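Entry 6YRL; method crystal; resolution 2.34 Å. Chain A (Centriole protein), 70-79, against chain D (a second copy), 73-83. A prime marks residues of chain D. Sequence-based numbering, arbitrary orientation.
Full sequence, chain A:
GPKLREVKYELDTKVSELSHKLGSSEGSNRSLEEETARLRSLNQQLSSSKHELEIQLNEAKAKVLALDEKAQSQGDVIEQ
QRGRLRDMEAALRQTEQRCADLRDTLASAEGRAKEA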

# COMPACT_ATOMS: atom_id res chain seq x y z
N LYS A 70 0.20 11.41 14.43
CA LYS A 70 -1.18 11.88 14.39
C LYS A 70 -2.14 10.82 14.90
O LYS A 70 -3.08 11.12 15.65
CB LYS A 70 -1.57 12.29 12.97
CG LYS A 70 -3.00 12.78 12.88
CD LYS A 70 -3.29 13.40 11.53
CE LYS A 70 -4.78 13.64 11.34
NZ LYS A 70 -5.05 14.35 10.06
N ALA A 71 -1.92 9.56 14.53
CA ALA A 71 -2.82 8.50 14.96
C ALA A 71 -2.77 8.30 16.46
O ALA A 71 -3.81 8.13 17.10
CB ALA A 71 -2.48 7.19 14.24
N GLN A 72 -1.57 8.33 17.06
CA GLN A 72 -1.46 8.13 18.50
C GLN A 72 -2.17 9.24 19.25
O GLN A 72 -2.96 8.99 20.18
CB GLN A 72 0.00 8.05 18.92
CG GLN A 72 0.76 6.89 18.33
CD GLN A 72 1.31 5.96 19.39
OE1 GLN A 72 0.72 5.80 20.46
NE2 GLN A 72 2.45 5.35 19.10
N SER A 73 -1.91 10.49 18.86
CA SER A 73 -2.62 11.60 19.50
C SER A 73 -4.12 11.45 19.31
O SER A 73 -4.90 11.67 20.26
CB SER A 73 -2.13 12.93 18.94
OG SER A 73 -0.83 13.19 19.43
N GLN A 74 -4.55 11.06 18.11
CA GLN A 74 -5.98 10.87 17.87
C GLN A 74 -6.55 9.81 18.80
O GLN A 74 -7.64 9.98 19.36
CB GLN A 74 -6.22 10.51 16.41
CG GLN A 74 -6.43 11.72 15.51
CD GLN A 74 -6.79 11.33 14.09
OE1 GLN A 74 -6.61 10.18 13.69
NE2 GLN A 74 -7.30 12.29 13.32
N GLY A 75 -5.81 8.72 19.00
CA GLY A 75 -6.27 7.69 19.92
C GLY A 75 -6.44 8.21 21.33
O GLY A 75 -7.43 7.91 22.00
N ASP A 76 -5.48 9.02 21.79
CA ASP A 76 -5.61 9.55 23.14
C ASP A 76 -6.82 10.46 23.26
O ASP A 76 -7.55 10.41 24.25
CB ASP A 76 -4.32 10.28 23.54
CG ASP A 76 -3.17 9.33 23.78
OD1 ASP A 76 -3.42 8.11 23.95
OD2 ASP A 76 -2.02 9.79 23.81
N VAL A 77 -7.08 11.26 22.23
CA VAL A 77 -8.28 12.10 22.24
C VAL A 77 -9.54 11.24 22.28
O VAL A 77 -10.48 11.55 23.02
CB VAL A 77 -8.27 13.04 21.03
CG1 VAL A 77 -9.60 13.77 20.91
CG2 VAL A 77 -7.13 14.03 21.16
N ILE A 78 -9.59 10.16 21.50
CA ILE A 78 -10.77 9.31 21.52
C ILE A 78 -11.01 8.76 22.93
O ILE A 78 -12.14 8.77 23.42
CB ILE A 78 -10.64 8.17 20.50
CG1 ILE A 78 -10.73 8.72 19.08
CG2 ILE A 78 -11.71 7.12 20.73
CD1 ILE A 78 -10.32 7.72 18.02
N GLU A 79 -9.95 8.29 23.59
CA GLU A 79 -10.12 7.77 24.95
C GLU A 79 -10.58 8.86 25.90
O GLU A 79 -11.52 8.67 26.70
CB GLU A 79 -8.82 7.14 25.43
CG GLU A 79 -8.84 6.71 26.89
CD GLU A 79 -9.92 5.68 27.21
OE1 GLU A 79 -10.44 5.03 26.27
OE2 GLU A 79 -10.23 5.51 28.41
N SER D 73 -10.41 7.26 9.91
CA SER D 73 -11.41 6.64 10.78
C SER D 73 -11.48 7.35 12.13
O SER D 73 -12.55 7.81 12.57
CB SER D 73 -11.08 5.16 10.99
OG SER D 73 -11.34 4.41 9.81
N GLN D 74 -10.34 7.45 12.81
CA GLN D 74 -10.30 8.16 14.08
C GLN D 74 -10.80 9.59 13.94
O GLN D 74 -11.43 10.12 14.85
CB GLN D 74 -8.88 8.13 14.65
CG GLN D 74 -8.43 6.74 15.09
CD GLN D 74 -7.02 6.72 15.66
OE1 GLN D 74 -6.16 7.52 15.27
NE2 GLN D 74 -6.77 5.81 16.59
N GLY D 75 -10.54 10.23 12.79
CA GLY D 75 -11.09 11.56 12.57
C GLY D 75 -12.60 11.57 12.66
O GLY D 75 -13.19 12.36 13.40
N ASP D 76 -13.25 10.67 11.91
CA ASP D 76 -14.71 10.56 11.98
C ASP D 76 -15.17 10.33 13.42
O ASP D 76 -16.09 11.01 13.91
CB ASP D 76 -15.21 9.43 11.07
CG ASP D 76 -14.90 9.67 9.59
OD1 ASP D 76 -14.75 10.85 9.20
OD2 ASP D 76 -14.79 8.68 8.83
N VAL D 77 -14.54 9.38 14.13
CA VAL D 77 -14.96 9.09 15.51
C VAL D 77 -14.81 10.33 16.39
O VAL D 77 -15.69 10.62 17.22
CB VAL D 77 -14.16 7.91 16.09
CG1 VAL D 77 -14.44 7.77 17.58
CG2 VAL D 77 -14.49 6.62 15.36
N ILE D 78 -13.71 11.06 16.24
CA ILE D 78 -13.50 12.26 17.05
C ILE D 78 -14.60 13.27 16.79
O ILE D 78 -15.17 13.85 17.73
CB ILE D 78 -12.11 12.85 16.77
CG1 ILE D 78 -11.02 11.97 17.39
CG2 ILE D 78 -12.01 14.26 17.33
CD1 ILE D 78 -9.61 12.48 17.15
N GLU D 79 -14.94 13.50 15.52
CA GLU D 79 -15.96 14.50 15.22
C GLU D 79 -17.31 14.07 15.78
O GLU D 79 -18.03 14.88 16.38
CB GLU D 79 -16.05 14.75 13.72
CG GLU D 79 -16.49 16.18 13.36
CD GLU D 79 -15.97 17.23 14.34
OE1 GLU D 79 -16.79 17.80 15.10
OE2 GLU D 79 -14.75 17.49 14.36
N GLN D 80 -17.67 12.80 15.61
CA GLN D 80 -18.94 12.32 16.13
C GLN D 80 -18.99 12.46 17.65
O GLN D 80 -20.01 12.90 18.21
CB GLN D 80 -19.16 10.87 15.71
CG GLN D 80 -20.50 10.31 16.14
CD GLN D 80 -20.44 8.83 16.46
OE1 GLN D 80 -21.00 8.00 15.74
NE2 GLN D 80 -19.75 8.49 17.55
N GLN D 81 -17.89 12.12 18.33
CA GLN D 81 -17.84 12.25 19.79
C GLN D 81 -18.00 13.70 20.22
O GLN D 81 -18.72 14.00 21.18
CB GLN D 81 -16.52 11.69 20.31
CG GLN D 81 -16.48 10.19 20.47
CD GLN D 81 -15.18 9.74 21.10
OE1 GLN D 81 -14.15 10.39 20.92
NE2 GLN D 81 -15.21 8.62 21.83
N ARG D 82 -17.31 14.63 19.55
CA ARG D 82 -17.48 16.04 19.87
C ARG D 82 -18.93 16.45 19.70
O ARG D 82 -19.49 17.17 20.53
CB ARG D 82 -16.57 16.91 19.01
CG ARG D 82 -15.08 16.70 19.27
CD ARG D 82 -14.28 17.95 18.93
NE ARG D 82 -12.95 17.63 18.39
CZ ARG D 82 -11.87 17.42 19.14
NH1 ARG D 82 -10.71 17.14 18.56
NH2 ARG D 82 -11.95 17.49 20.46
N GLY D 83 -19.57 15.96 18.63
CA GLY D 83 -20.98 16.26 18.43
C GLY D 83 -21.84 15.84 19.61
O GLY D 83 -22.61 16.64 20.15

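The two stretches form a parallel coiled-coil contact between copies of the same helix, in which a small apolar cluster of isoleucine and valine packs beside a layer of glutamines and a weak hydrogen bond from Gln81′ to the backbone of Ile78 crosses the interface. The helix axes approach to 9.8 Å and run in the same general direction at 28°. The chains are in register, with Gln74 opposite Gln74′ (CA to CA 6.4 Å) and Ile78 opposite Ile78′ (CA to CA 6.0 Å), so that like residues meet one helical turn apart. Together the two sides bury 460 Å².

Ile78 is the centre of the apolar part and has more area covered than any other residue of the contact. Its CA-to-CB bond points sideways, but with chi1 m and chi2 t the end of the side chain comes nearer to the partner helix, where it sits as a knob among Gln74′, Val77′, Ile78′ and Gln81′. Ile78 CG1 lies 3.7 Å from Ile78′ CG1 and 4.1 Å from Val77′ CG1, while Ile78 CD1 reaches 3.6 Å from Gln74′ CG, using the aliphatic part of the glutamine as packing surface. Ile78′ adopts the same rotamer and makes the reciprocal contacts, its CD1 lying 4.0 Å from Val77 CG1 and 3.7 Å from Gln74 CG. The pairing is therefore similar in both directions, though not equal: Ile78 has 98 Å² covered and Ile78′ 59 Å².

One turn earlier, Gln74′ acts as a second knob, set among Ala71, Gln74, Gly75 and Ile78. The CA-to-CB bonds of Gln74 and Gln74′ point toward the opposing helix, and their amides meet in the interface. Gly75 lines this hole without a side chain. The amide orientations of the two glutamines are uncertain, so the polar pairing within this layer remains open.

Toward the C-terminal end, the CA-to-CB bond of Gln81′ also points toward the other helix, and Gln81′ donates a weak hydrogen bond from NE2 to Ile78 O (3.5 Å, N-H...O angle 149°). That carbonyl belongs to the helix backbone, so the bond ties the side chain of one copy to the main chain of the other, next to the isoleucines. Arg82′ adds a further contact: its NH1 comes within 4.3 Å of Val77 CG1, which approaches the guanidinium obliquely. Asp76 and Asp76′ are out of reach of the opposing stretch, and the CA-to-CB bond of Glu79 points away from it, leaving these acidic side chains exposed.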